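Local coordinates for protein phosphoribosylaminoimidazole carboxylase (Bombyx mori, PDB 4JA0) that probably catalyses two steps of de novo purine biosynthesis, the carboxylation of aminoimidazole ribonucleotide and the aspartate-dependent synthesis of SAICAR, at residues K77-K82 with S204-D209; R332-G337 with W363-V368. All coordinates share one frame; numbering follows the deposited sequence.

Contact 1 (K77-K82 with S204-D209); sequences KTAFVK and SIVLAD. With SO4 (sulfate ion), chain H.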
loop_
_atom_site.group_PDB
_atom_site.type_symbol
_atom_site.label_atom_id
_atom_site.label_comp_id
_atom_site.label_asym_id
_atom_site.label_seq_id
_atom_site.Cartn_x
_atom_site.Cartn_y
_atom_site.Cartn_z
ATOM N N LYS A 77 -7.136 -41.492 20.538
ATOM C CA LYS A 77 -7.639 -42.751 19.985
ATOM C C LYS A 77 -7.308 -43.982 20.855
ATOM O O LYS A 77 -6.135 -44.256 21.148
ATOM C CB LYS A 77 -7.086 -42.951 18.573
ATOM C CG LYS A 77 -7.489 -41.883 17.559
ATOM C CD LYS A 77 -9.009 -41.801 17.364
ATOM C CE LYS A 77 -9.380 -40.762 16.287
ATOM N NZ LYS A 77 -9.439 -39.341 16.755
ATOM N N THR A 78 -8.341 -44.713 21.274
ATOM C CA THR A 78 -8.147 -45.847 22.193
ATOM C C THR A 78 -8.779 -47.146 21.689
ATOM O O THR A 78 -9.607 -47.143 20.778
ATOM C CB THR A 78 -8.719 -45.558 23.597
ATOM O OG1 THR A 78 -10.057 -45.067 23.479
ATOM C CG2 THR A 78 -7.867 -44.531 24.319
ATOM N N ALA A 79 -8.374 -48.257 22.287
ATOM C CA ALA A 79 -8.946 -49.549 21.952
ATOM C C ALA A 79 -10.242 -49.728 22.740
ATOM O O ALA A 79 -11.012 -50.655 22.491
ATOM C CB ALA A 79 -7.961 -50.667 22.268
ATOM N N PHE A 80 -10.490 -48.830 23.690
ATOM C CA PHE A 80 -11.612 -49.020 24.604
ATOM C C PHE A 80 -12.957 -48.681 23.957
ATOM O O PHE A 80 -13.132 -47.599 23.371
ATOM C CB PHE A 80 -11.425 -48.176 25.862
ATOM C CG PHE A 80 -12.566 -48.274 26.816
ATOM C CD1 PHE A 80 -13.515 -47.274 26.886
ATOM C CD2 PHE A 80 -12.701 -49.379 27.640
ATOM C CE1 PHE A 80 -14.582 -47.363 27.783
ATOM C CE2 PHE A 80 -13.762 -49.479 28.535
ATOM C CZ PHE A 80 -14.706 -48.472 28.604
ATOM N N VAL A 81 -13.915 -49.593 24.108
ATOM C CA VAL A 81 -15.237 -49.413 23.515
ATOM C C VAL A 81 -16.309 -49.127 24.565
ATOM O O VAL A 81 -16.917 -48.065 24.577
ATOM C CB VAL A 81 -15.687 -50.658 22.740
ATOM C CG1 VAL A 81 -17.050 -50.396 22.119
ATOM C CG2 VAL A 81 -14.668 -51.043 21.680
ATOM N N LYS A 82 -16.532 -50.094 25.443
ATOM C CA LYS A 82 -17.527 -49.978 26.498
ATOM C C LYS A 82 -17.338 -51.052 27.557
ATOM O O LYS A 82 -16.750 -52.111 27.305
ATOM C CB LYS A 82 -18.940 -50.079 25.918
ATOM C CG LYS A 82 -19.236 -51.428 25.270
ATOM C CD LYS A 82 -20.672 -51.528 24.762
ATOM C CE LYS A 82 -20.910 -52.853 24.045
ATOM N NZ LYS A 82 -22.305 -53.010 23.548
ATOM N N SER A 204 -3.237 -48.682 12.671
ATOM C CA SER A 204 -3.265 -47.479 13.513
ATOM C C SER A 204 -2.862 -47.750 14.968
ATOM O O SER A 204 -3.254 -48.754 15.565
ATOM C CB SER A 204 -4.647 -46.786 13.438
ATOM O OG SER A 204 -4.900 -46.263 12.134
ATOM N N ILE A 205 -2.096 -46.840 15.550
ATOM C CA ILE A 205 -1.640 -47.016 16.924
ATOM C C ILE A 205 -2.676 -46.518 17.931
ATOM O O ILE A 205 -3.034 -45.336 17.945
ATOM C CB ILE A 205 -0.292 -46.306 17.159
ATOM C CG1 ILE A 205 0.780 -46.913 16.260
ATOM C CG2 ILE A 205 0.132 -46.427 18.621
ATOM C CD1 ILE A 205 2.154 -46.322 16.484
ATOM N N VAL A 206 -3.148 -47.415 18.784
ATOM C CA VAL A 206 -4.177 -47.038 19.739
ATOM C C VAL A 206 -3.667 -47.185 21.177
ATOM O O VAL A 206 -2.822 -48.043 21.456
ATOM C CB VAL A 206 -5.491 -47.854 19.521
ATOM C CG1 VAL A 206 -6.065 -47.613 18.120
ATOM C CG2 VAL A 206 -5.236 -49.318 19.716
ATOM N N LEU A 207 -4.142 -46.316 22.070
ATOM C CA LEU A 207 -3.861 -46.451 23.504
ATOM C C LEU A 207 -4.689 -47.626 23.988
ATOM O O LEU A 207 -5.920 -47.607 23.867
ATOM C CB LEU A 207 -4.253 -45.177 24.242
ATOM C CG LEU A 207 -4.144 -45.259 25.752
ATOM C CD1 LEU A 207 -2.697 -45.310 26.176
ATOM C CD2 LEU A 207 -4.845 -44.074 26.382
ATOM N N ALA A 208 -4.046 -48.642 24.551
ATOM C CA ALA A 208 -4.716 -49.929 24.540
ATOM C C ALA A 208 -4.715 -50.795 25.786
ATOM O O ALA A 208 -5.392 -51.833 25.809
ATOM C CB ALA A 208 -4.182 -50.730 23.377
ATOM N N ASP A 209 -3.985 -50.414 26.820
ATOM C CA ASP A 209 -3.919 -51.308 27.977
ATOM C C ASP A 209 -5.042 -51.029 28.969
ATOM O O ASP A 209 -6.219 -51.221 28.678
ATOM C CB ASP A 209 -2.535 -51.250 28.652
ATOM C CG ASP A 209 -2.333 -52.359 29.690
ATOM O OD1 ASP A 209 -1.409 -52.238 30.531
ATOM O OD2 ASP A 209 -3.106 -53.346 29.663
HETATM S S SO4 H . -2.358 -42.922 14.396
HETATM O O1 SO4 H . -1.528 -44.071 14.029
HETATM O O2 SO4 H . -3.003 -42.395 13.195
HETATM O O3 SO4 H . -3.393 -43.296 15.388
HETATM O O4 SO4 H . -1.449 -41.905 14.924
HETATM O O HOH W 1 -3.527 -43.466 19.913
#

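Contact 2 (R332-G337 with W363-V368); sequences RSNGLG and WSSLSV. With SO4 (sulfate ion), chain G.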
loop_
_atom_site.group_PDB
_atom_site.type_symbol
_atom_site.label_atom_id
_atom_site.label_comp_id
_atom_site.label_asym_id
_atom_site.label_seq_id
_atom_site.Cartn_x
_atom_site.Cartn_y
_atom_site.Cartn_z
ATOM N N ARG A 332 -16.449 -4.595 5.552
ATOM C CA ARG A 332 -16.145 -3.178 5.394
ATOM C C ARG A 332 -15.574 -2.574 6.678
ATOM O O ARG A 332 -14.843 -3.234 7.412
ATOM C CB ARG A 332 -17.371 -2.394 4.919
ATOM C CG ARG A 332 -17.881 -2.767 3.515
ATOM C CD ARG A 332 -19.132 -1.975 3.171
ATOM N NE ARG A 332 -19.703 -2.304 1.864
ATOM C CZ ARG A 332 -20.684 -1.613 1.285
ATOM N NH1 ARG A 332 -21.214 -0.554 1.901
ATOM N NH2 ARG A 332 -21.140 -1.984 0.092
ATOM N N SER A 333 -15.917 -1.326 6.966
ATOM C CA SER A 333 -15.444 -0.692 8.199
ATOM C C SER A 333 -16.145 -1.286 9.441
ATOM O O SER A 333 -17.360 -1.175 9.627
ATOM C CB SER A 333 -15.613 0.831 8.119
ATOM O OG SER A 333 -15.253 1.468 9.330
ATOM N N ASN A 334 -15.357 -1.959 10.261
ATOM C CA ASN A 334 -15.862 -2.658 11.434
ATOM C C ASN A 334 -15.981 -1.749 12.654
ATOM O O ASN A 334 -14.969 -1.383 13.273
ATOM C CB ASN A 334 -14.970 -3.876 11.712
ATOM C CG ASN A 334 -15.184 -4.481 13.090
ATOM O OD1 ASN A 334 -16.294 -4.453 13.648
ATOM N ND2 ASN A 334 -14.118 -5.080 13.630
ATOM N N GLY A 335 -17.214 -1.350 12.970
ATOM C CA GLY A 335 -17.464 -0.600 14.190
ATOM C C GLY A 335 -18.068 -1.474 15.277
ATOM O O GLY A 335 -18.043 -1.126 16.454
ATOM N N LEU A 336 -18.580 -2.629 14.867
ATOM C CA LEU A 336 -19.251 -3.587 15.750
ATOM C C LEU A 336 -18.348 -4.111 16.851
ATOM O O LEU A 336 -18.696 -4.054 18.036
ATOM C CB LEU A 336 -19.776 -4.759 14.916
ATOM C CG LEU A 336 -20.610 -5.865 15.549
ATOM C CD1 LEU A 336 -21.809 -5.252 16.271
ATOM C CD2 LEU A 336 -21.078 -6.825 14.462
ATOM N N GLY A 337 -17.209 -4.667 16.454
ATOM C CA GLY A 337 -16.253 -5.180 17.411
ATOM C C GLY A 337 -15.813 -4.136 18.407
ATOM O O GLY A 337 -15.931 -4.350 19.602
ATOM N N TRP A 363 -7.792 -2.434 9.164
ATOM C CA TRP A 363 -7.331 -1.452 10.115
ATOM C C TRP A 363 -8.474 -0.858 10.893
ATOM O O TRP A 363 -8.253 -0.192 11.884
ATOM C CB TRP A 363 -6.539 -0.358 9.421
ATOM C CG TRP A 363 -5.283 -0.858 8.841
ATOM C CD1 TRP A 363 -5.060 -1.243 7.548
ATOM C CD2 TRP A 363 -4.055 -1.078 9.544
ATOM N NE1 TRP A 363 -3.753 -1.667 7.400
ATOM C CE2 TRP A 363 -3.121 -1.573 8.611
ATOM C CE3 TRP A 363 -3.656 -0.891 10.868
ATOM C CZ2 TRP A 363 -1.816 -1.886 8.968
ATOM C CZ3 TRP A 363 -2.366 -1.191 11.216
ATOM C CH2 TRP A 363 -1.462 -1.693 10.279
ATOM N N SER A 364 -9.704 -1.122 10.466
ATOM C CA SER A 364 -10.879 -0.675 11.217
ATOM C C SER A 364 -11.078 -1.573 12.422
ATOM O O SER A 364 -11.746 -1.187 13.375
ATOM C CB SER A 364 -12.131 -0.673 10.339
ATOM O OG SER A 364 -12.423 -1.959 9.820
ATOM N N SER A 365 -10.527 -2.788 12.334
ATOM C CA SER A 365 -10.533 -3.777 13.413
ATOM C C SER A 365 -9.354 -3.555 14.335
ATOM O O SER A 365 -9.517 -3.348 15.526
ATOM C CB SER A 365 -10.449 -5.184 12.843
ATOM O OG SER A 365 -11.583 -5.486 12.067
ATOM N N LEU A 366 -8.156 -3.590 13.769
ATOM C CA LEU A 366 -6.949 -3.172 14.475
ATOM C C LEU A 366 -7.078 -1.695 14.765
ATOM O O LEU A 366 -8.071 -1.076 14.376
ATOM C CB LEU A 366 -5.741 -3.379 13.581
ATOM C CG LEU A 366 -5.542 -4.742 12.929
ATOM C CD1 LEU A 366 -4.603 -4.598 11.729
ATOM C CD2 LEU A 366 -4.964 -5.709 13.939
ATOM N N SER A 367 -6.105 -1.122 15.457
ATOM C CA SER A 367 -6.087 0.344 15.659
ATOM C C SER A 367 -7.417 0.846 16.207
ATOM O O SER A 367 -8.125 1.657 15.589
ATOM C CB SER A 367 -5.669 1.152 14.401
ATOM O OG SER A 367 -6.585 1.046 13.336
ATOM N N VAL A 368 -7.747 0.324 17.373
ATOM C CA VAL A 368 -8.905 0.771 18.105
ATOM C C VAL A 368 -8.518 1.992 18.944
ATOM O O VAL A 368 -7.337 2.262 19.158
ATOM C CB VAL A 368 -9.392 -0.366 19.028
ATOM C CG1 VAL A 368 -10.101 -1.441 18.221
ATOM C CG2 VAL A 368 -8.214 -0.945 19.790
HETATM S S SO4 G . -18.222 -4.636 -0.656
HETATM O O1 SO4 G . -17.167 -5.605 -0.947
HETATM O O2 SO4 G . -19.257 -4.691 -1.692
HETATM O O3 SO4 G . -18.852 -4.923 0.638
HETATM O O4 SO4 G . -17.589 -3.315 -0.629
#

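Contact 1 (K77-K82 with S204-D209)
Thr78 and Leu207 pair by their backbones in a single bridge with the parallel pattern. Leu207 N donates to Lys77 O (3.0 Å) nearly straight, 169° at the hydrogen, and Ala79 N donates to Leu207 O (3.0 Å). Packing is closest beside these bonds. Thr78 and Leu207 point the same way, side by side, with Thr78 CG2 3.7 Å from Leu207 CB and equally near CD2; Leu207 CG, anti to the backbone N (chi1 174°), carries the branch toward Phe68 and Leu71 of helix 57-74. On the other face Ala79 CB lies 3.9 Å from Ala208 CB and 4.0 Å from Val206 CG2, and Cys94 packs against Val206 and Ala208. The end at Lys77 and Ser204 is looser and wetter. There a water donates to both Lys77 O and Ile205 O, the Lys77 amine turns back to Gly75 O, and Ile205 N holds a sulfate, probably from the crystallisation liquor, through O1 (3.2 Å). The bridge thus joins the approach to strand 80-83 to strand 205-207 within the SAICAR synthetase part; two backbone hydrogen bonds set the register, Leu207 and the Thr78 methyl pack on one face, smaller Ala79, Val206 and Ala208 on the other.

Contact 2 (R332-G337 with W363-V368)
The carboxamide of Asn334 meets the hydroxyl of Ser365 at its edge: ND2 donates to Ser365 OG (3.0 Å), which lies only 7° out of the amide plane. At the other corner OD1 accepts from Gly337 N (3.0 Å), a capping bond at the start of helix 336-343, so both ends of the amide are gripped and its rotation is fixed. The Arg332 guanidinium, at the end of an extended chain, has a sulfate along its edge; NE donates to sulfate O3 at 3.0 Å, and sulfate O2 lies in the plane. Tyr379 of the fourth subunit makes a cation-pi contact with this group, and NH1 donates to Val368 O of the second subunit. One face of the Trp363 ring carries Leu366 CD1, 3.9 Å above the plane and toward the rim.

Between the segments, Asn334 N donates to Ser364 OG (3.0 Å) almost straight, at 175°. The hydroxyl sits between the backbone N and the carbonyl carbon (chi1 60°), where it also bonds Asp361 O. Ser333 OG turns instead to Ser364 O of the second subunit. A leucine in place of Arg332 would probably leave the Val368 carbonyl of the second subunit without this donor and Tyr379 of the fourth subunit without its cationic partner. This buried, mainly polar contact relies on directed bonds: two serine hydroxyls accept from the backbone N-H and the carboxamide of one asparagine, tying two loops of the AIR carboxylase part together, and the same short segments bind neighbouring copies in the eight-chain assembly.

From the N terminus, the chain leaves helix 57-74, passes 77-82 and, after 121 residues that include strand 88-91, most of the seven-stranded antiparallel sheet and helix 162-183, returns at 204-209 to close contact 1. This joins the lead-in to strand 80-83 of the six-stranded sheet to strand 205-207 of the seven-stranded one. In the AIR carboxylase part, contact 2 opens after strand 323-329 and closes only 25 residues later, tying the start of helix 336-343 to the loop after helix 358-361. The two loops follow in series, neither nesting nor crossing. The centres of contacts 1 and 2 lie about 47 Å apart. Contact 1 is made without another chain; contact 2 reaches three further subunits.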